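PDB 6PTG: DnaK Suppressor from Chlamydia trachomatis, which probably binds RNA polymerase and regulates transcription as a DksA-type factor. Local coordinates for residues 19-23 and 108-113; 96-102 and 115-120. The contacts are given in a common frame with arbitrary orientation. Residue numbers count along the deposited sequence, not the author numbering.

Contact 1: residues 19-23 and 108-113; sequences FKTRL and LMAIPY
Residues 19-23 form one helical turn inside helix 13-33, with L23 N bonded to F19 O at 2.8 Å. Residues 108-110 are the last three residues of helix 105-110. I111 is the first residue to leave helical geometry (phi/psi -123/86), and P112 and Y113 continue as a loop. The contact joins the N-terminal helix to the zinc-finger-type region of the DksA/TraR fold. The backbones come closest at F19 and P112, whose CA atoms are 6.3 Å apart. The CA-to-CB bond of P112 points toward the helix, and its ring fits among F19, R22 and L23.

The CA-to-CB bond of F19 runs sideways, but chi1 in m carries the ring against the helix end and the loop. F19 CD1 is 3.9 Å from P112 CB. F19 CZ is 4.0 Å from L108 CB and 4.0 Å from M109 CE, and F19 CE1 is 3.3 Å from L108 O. Y93 meets the same ring and also bonds to P112 O.

One turn on, L23 (m, t) places CD2 4.0 Å from P112 CB and 3.8 Å from Y113 CB. L23 also touches A84 and L85 of helix 72-89, so three parts of the chain converge here.

R22 is the polar part of the contact. Its side chain (m, t, p) reaches the C-terminal end of helix 105-110, where carbonyl groups lack the next helical turn. P112 CG lies over one face of the guanidinium. Both terminal nitrogens bond to a single acceptor: R22 NH1 to M109 O at 2.9 Å and R22 NH2 to M109 O at 3.2 Å.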
loop_
_atom_site.group_PDB
_atom_site.type_symbol
_atom_site.label_atom_id
_atom_site.label_comp_id
_atom_site.label_asym_id
_atom_site.label_seq_id
_atom_site.Cartn_x
_atom_site.Cartn_y
_atom_site.Cartn_z
ATOM N N PHE B 19 -5.034 -15.105 15.255
ATOM C CA PHE B 19 -4.890 -14.878 13.819
ATOM C C PHE B 19 -3.594 -15.488 13.299
ATOM O O PHE B 19 -3.557 -16.056 12.199
ATOM C CB PHE B 19 -4.922 -13.384 13.513
ATOM C CG PHE B 19 -6.291 -12.791 13.516
ATOM C CD1 PHE B 19 -7.255 -13.243 12.635
ATOM C CD2 PHE B 19 -6.611 -11.761 14.381
ATOM C CE1 PHE B 19 -8.517 -12.686 12.628
ATOM C CE2 PHE B 19 -7.870 -11.202 14.379
ATOM C CZ PHE B 19 -8.823 -11.665 13.502
ATOM N N LYS B 20 -2.509 -15.340 14.065
ATOM C CA LYS B 20 -1.245 -15.966 13.705
ATOM C C LYS B 20 -1.391 -17.478 13.598
ATOM O O LYS B 20 -0.850 -18.098 12.674
ATOM C CB LYS B 20 -0.175 -15.597 14.731
ATOM C CG LYS B 20 1.228 -16.023 14.342
ATOM C CD LYS B 20 2.208 -15.735 15.458
ATOM C CE LYS B 20 3.634 -16.001 15.017
ATOM N NZ LYS B 20 4.590 -15.847 16.148
ATOM N N THR B 21 -2.114 -18.092 14.537
ATOM C CA THR B 21 -2.342 -19.532 14.463
ATOM C C THR B 21 -3.154 -19.902 13.225
ATOM O O THR B 21 -2.842 -20.885 12.542
ATOM C CB THR B 21 -3.039 -20.027 15.730
ATOM O OG1 THR B 21 -2.216 -19.755 16.873
ATOM C CG2 THR B 21 -3.284 -21.522 15.638
ATOM N N ARG B 22 -4.201 -19.128 12.917
ATOM C CA ARG B 22 -4.976 -19.389 11.709
ATOM C C ARG B 22 -4.118 -19.247 10.460
ATOM O O ARG B 22 -4.203 -20.073 9.545
ATOM C CB ARG B 22 -6.175 -18.443 11.629
ATOM C CG ARG B 22 -7.211 -18.609 12.722
ATOM C CD ARG B 22 -8.352 -17.615 12.539
ATOM N NE ARG B 22 -9.015 -17.758 11.248
ATOM C CZ ARG B 22 -9.912 -16.895 10.775
ATOM N NH1 ARG B 22 -10.251 -15.834 11.494
ATOM N NH2 ARG B 22 -10.476 -17.089 9.588
ATOM N N LEU B 23 -3.286 -18.204 10.401
ATOM C CA LEU B 23 -2.498 -17.951 9.197
ATOM C C LEU B 23 -1.444 -19.031 8.971
ATOM O O LEU B 23 -1.238 -19.472 7.836
ATOM C CB LEU B 23 -1.856 -16.567 9.272
ATOM C CG LEU B 23 -2.819 -15.390 9.100
ATOM C CD1 LEU B 23 -2.155 -14.083 9.475
ATOM C CD2 LEU B 23 -3.340 -15.326 7.673
ATOM N N LEU B 108 -11.068 -8.846 8.957
ATOM C CA LEU B 108 -9.976 -9.679 9.442
ATOM C C LEU B 108 -10.484 -11.047 9.890
ATOM O O LEU B 108 -9.829 -12.065 9.641
ATOM C CB LEU B 108 -9.245 -8.969 10.581
ATOM C CG LEU B 108 -8.547 -7.651 10.235
ATOM C CD1 LEU B 108 -8.114 -6.904 11.494
ATOM C CD2 LEU B 108 -7.363 -7.896 9.313
ATOM N N MET B 109 -11.650 -11.094 10.547
ATOM C CA MET B 109 -12.199 -12.364 11.018
ATOM C C MET B 109 -12.568 -13.288 9.863
ATOM O O MET B 109 -12.333 -14.500 9.930
ATOM C CB MET B 109 -13.410 -12.118 11.911
ATOM C CG MET B 109 -13.996 -13.392 12.506
ATOM S SD MET B 109 -12.852 -14.279 13.579
ATOM C CE MET B 109 -12.364 -12.981 14.712
ATOM N N ALA B 110 -13.156 -12.736 8.803
ATOM C CA ALA B 110 -13.501 -13.543 7.639
ATOM C C ALA B 110 -12.275 -13.826 6.780
ATOM O O ALA B 110 -12.121 -14.935 6.257
ATOM C CB ALA B 110 -14.589 -12.840 6.819
ATOM N N ILE B 111 -11.409 -12.831 6.610
ATOM C CA ILE B 111 -10.212 -12.937 5.779
ATOM C C ILE B 111 -8.985 -12.618 6.628
ATOM O O ILE B 111 -8.546 -11.458 6.659
ATOM C CB ILE B 111 -10.286 -11.995 4.568
ATOM C CG1 ILE B 111 -11.648 -12.094 3.887
ATOM C CG2 ILE B 111 -9.200 -12.337 3.581
ATOM C CD1 ILE B 111 -11.737 -11.293 2.614
ATOM N N PRO B 112 -8.403 -13.595 7.333
ATOM C CA PRO B 112 -7.286 -13.277 8.238
ATOM C C PRO B 112 -6.025 -12.794 7.528
ATOM O O PRO B 112 -5.154 -12.225 8.196
ATOM C CB PRO B 112 -7.047 -14.602 8.980
ATOM C CG PRO B 112 -7.562 -15.651 8.045
ATOM C CD PRO B 112 -8.753 -15.027 7.378
ATOM N N TYR B 113 -5.899 -12.991 6.211
ATOM C CA TYR B 113 -4.753 -12.515 5.440
ATOM C C TYR B 113 -5.007 -11.165 4.768
ATOM O O TYR B 113 -4.263 -10.777 3.864
ATOM C CB TYR B 113 -4.330 -13.557 4.401
ATOM C CG TYR B 113 -5.449 -14.048 3.509
ATOM C CD1 TYR B 113 -5.799 -13.361 2.350
ATOM C CD2 TYR B 113 -6.151 -15.207 3.824
ATOM C CE1 TYR B 113 -6.821 -13.808 1.535
ATOM C CE2 TYR B 113 -7.173 -15.663 3.013
ATOM C CZ TYR B 113 -7.506 -14.960 1.870
ATOM O OH TYR B 113 -8.524 -15.419 1.065
#

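Contact 2: residues 96-102 and 115-120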
loop_
_atom_site.group_PDB
_atom_site.type_symbol
_atom_site.label_atom_id
_atom_site.label_comp_id
_atom_site.label_asym_id
_atom_site.label_seq_id
_atom_site.Cartn_x
_atom_site.Cartn_y
_atom_site.Cartn_z
ATOM N N CYS B 96 -3.870 -0.927 7.302
ATOM C CA CYS B 96 -3.815 -1.024 5.852
ATOM C C CYS B 96 -2.425 -0.650 5.330
ATOM O O CYS B 96 -1.895 0.420 5.645
ATOM C CB CYS B 96 -4.888 -0.116 5.247
ATOM S SG CYS B 96 -4.988 -0.127 3.464
ATOM N N ASP B 97 -1.829 -1.547 4.538
ATOM C CA ASP B 97 -0.516 -1.295 3.946
ATOM C C ASP B 97 -0.518 -0.100 2.997
ATOM O O ASP B 97 0.546 0.477 2.747
ATOM C CB ASP B 97 -0.017 -2.536 3.196
ATOM C CG ASP B 97 0.732 -3.511 4.094
ATOM O OD1 ASP B 97 0.951 -3.203 5.286
ATOM O OD2 ASP B 97 1.093 -4.600 3.601
ATOM N N VAL B 98 -1.667 0.257 2.431
ATOM C CA VAL B 98 -1.741 1.358 1.474
ATOM C C VAL B 98 -2.036 2.678 2.168
ATOM O O VAL B 98 -1.335 3.671 1.963
ATOM C CB VAL B 98 -2.794 1.052 0.388
ATOM C CG1 VAL B 98 -3.024 2.277 -0.468
ATOM C CG2 VAL B 98 -2.356 -0.116 -0.463
ATOM N N SER B 99 -3.069 2.711 3.006
ATOM C CA SER B 99 -3.568 3.951 3.577
ATOM C C SER B 99 -3.258 4.129 5.052
ATOM O O SER B 99 -3.361 5.254 5.552
ATOM C CB SER B 99 -5.090 4.030 3.398
ATOM O OG SER B 99 -5.729 2.998 4.145
ATOM N N GLY B 100 -2.875 3.065 5.753
ATOM C CA GLY B 100 -2.740 3.133 7.191
ATOM C C GLY B 100 -4.044 3.146 7.956
ATOM O O GLY B 100 -4.018 3.301 9.185
ATOM N N GLU B 101 -5.183 3.003 7.274
ATOM C CA GLU B 101 -6.475 2.943 7.943
ATOM C C GLU B 101 -6.638 1.602 8.652
ATOM O O GLU B 101 -6.024 0.594 8.288
ATOM C CB GLU B 101 -7.617 3.115 6.941
ATOM C CG GLU B 101 -7.883 4.522 6.441
ATOM C CD GLU B 101 -8.703 4.525 5.150
ATOM O OE1 GLU B 101 -9.278 3.470 4.791
ATOM O OE2 GLU B 101 -8.773 5.583 4.492
ATOM N N GLU B 102 -7.488 1.596 9.676
ATOM C CA GLU B 102 -7.781 0.365 10.396
ATOM C C GLU B 102 -8.669 -0.535 9.538
ATOM O O GLU B 102 -9.739 -0.114 9.088
ATOM C CB GLU B 102 -8.453 0.681 11.727
ATOM C CG GLU B 102 -7.486 1.083 12.821
ATOM C CD GLU B 102 -8.190 1.400 14.128
ATOM O OE1 GLU B 102 -9.326 0.917 14.324
ATOM O OE2 GLU B 102 -7.610 2.138 14.956
ATOM N N THR B 115 -4.518 -7.544 4.245
ATOM C CA THR B 115 -3.492 -6.566 4.586
ATOM C C THR B 115 -3.839 -5.158 4.130
ATOM O O THR B 115 -3.083 -4.228 4.407
ATOM C CB THR B 115 -2.150 -6.981 3.992
ATOM O OG1 THR B 115 -2.279 -7.081 2.570
ATOM C CG2 THR B 115 -1.708 -8.310 4.563
ATOM N N MET B 116 -4.971 -4.974 3.461
ATOM C CA MET B 116 -5.404 -3.667 3.001
ATOM C C MET B 116 -6.896 -3.535 3.265
ATOM O O MET B 116 -7.615 -4.529 3.377
ATOM C CB MET B 116 -5.116 -3.478 1.504
ATOM C CG MET B 116 -3.665 -3.632 1.124
ATOM S SD MET B 116 -3.449 -3.745 -0.650
ATOM C CE MET B 116 -3.678 -5.511 -0.882
ATOM N N THR B 117 -7.366 -2.295 3.347
ATOM C CA THR B 117 -8.800 -2.088 3.320
ATOM C C THR B 117 -9.333 -2.504 1.954
ATOM O O THR B 117 -8.573 -2.695 1.001
ATOM C CB THR B 117 -9.150 -0.628 3.622
ATOM O OG1 THR B 117 -8.596 0.232 2.616
ATOM C CG2 THR B 117 -8.636 -0.221 4.995
ATOM N N VAL B 118 -10.654 -2.669 1.860
ATOM C CA VAL B 118 -11.241 -3.081 0.587
ATOM C C VAL B 118 -10.960 -2.040 -0.489
ATOM O O VAL B 118 -10.511 -2.368 -1.594
ATOM C CB VAL B 118 -12.745 -3.340 0.744
ATOM C CG1 VAL B 118 -13.353 -3.637 -0.606
ATOM C CG2 VAL B 118 -12.963 -4.486 1.696
ATOM N N LYS B 119 -11.182 -0.765 -0.166
ATOM C CA LYS B 119 -10.915 0.302 -1.125
ATOM C C LYS B 119 -9.443 0.342 -1.532
ATOM O O LYS B 119 -9.120 0.626 -2.691
ATOM C CB LYS B 119 -11.349 1.643 -0.539
ATOM C CG LYS B 119 -12.839 1.904 -0.616
ATOM C CD LYS B 119 -13.167 3.240 0.019
ATOM C CE LYS B 119 -14.566 3.702 -0.335
ATOM N NZ LYS B 119 -14.804 5.101 0.125
ATOM N N SER B 120 -8.527 0.077 -0.592
ATOM C CA SER B 120 -7.107 0.105 -0.942
ATOM C C SER B 120 -6.720 -1.101 -1.781
ATOM O O SER B 120 -5.872 -0.992 -2.671
ATOM C CB SER B 120 -6.235 0.168 0.310
ATOM O OG SER B 120 -6.362 1.415 0.979
#
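This site probably corresponds to the C4 zinc finger of the DksA/TraR family. C96/S99 and T117/S120 have the spacing of two Cys-x-x-Cys pairs, but C96 is the one cysteine among the four. C96 SG accepts from S99 N (3.5 Å) and, weakly, from V98 N (3.5 Å), the knuckle-like wrap seen at zinc-binding cysteines. From the other segment, T117 N bonds to C96 SG at 3.2 Å. C96 SG lies 3.2 Å from S120 OG. D97 N bonds to T115 O at 3.0 Å and fixes the backbones side by side. The D97 carboxylate turns to R83 and K87 of helix 72-89. S99 OG accepts from E101 N at 3.2 Å, an ST turn. V98 packs its CB 3.6 Å from S120 CB, while its carbonyl bonds to R107 of the second subunit. T117 is the N-cap of helix 118-129: T117 OG1 accepts from S120 N at 3.2 Å and from S120 OG at 3.0 Å.

In the fold
The two contacts alternate along the chain: 19-23, 96-102, 108-113, 115-120. Their centres are about 16 Å apart. Segments 108-113 and 115-120 nearly adjoin, so the end of helix 105-110 and the short run after it serve both contacts and lead straight into helix 118-129. Contact 1 ties this run to helix 13-33, and contact 2 ties it back to the loop that follows helix 72-89. Side chains of helix 72-89 reach both. The zinc-finger-type region is thus closed on itself at contact 2 and fastened to the N-terminal helix at contact 1. Contact 2 also meets the second subunit, whereas contact 1 lies within one chain.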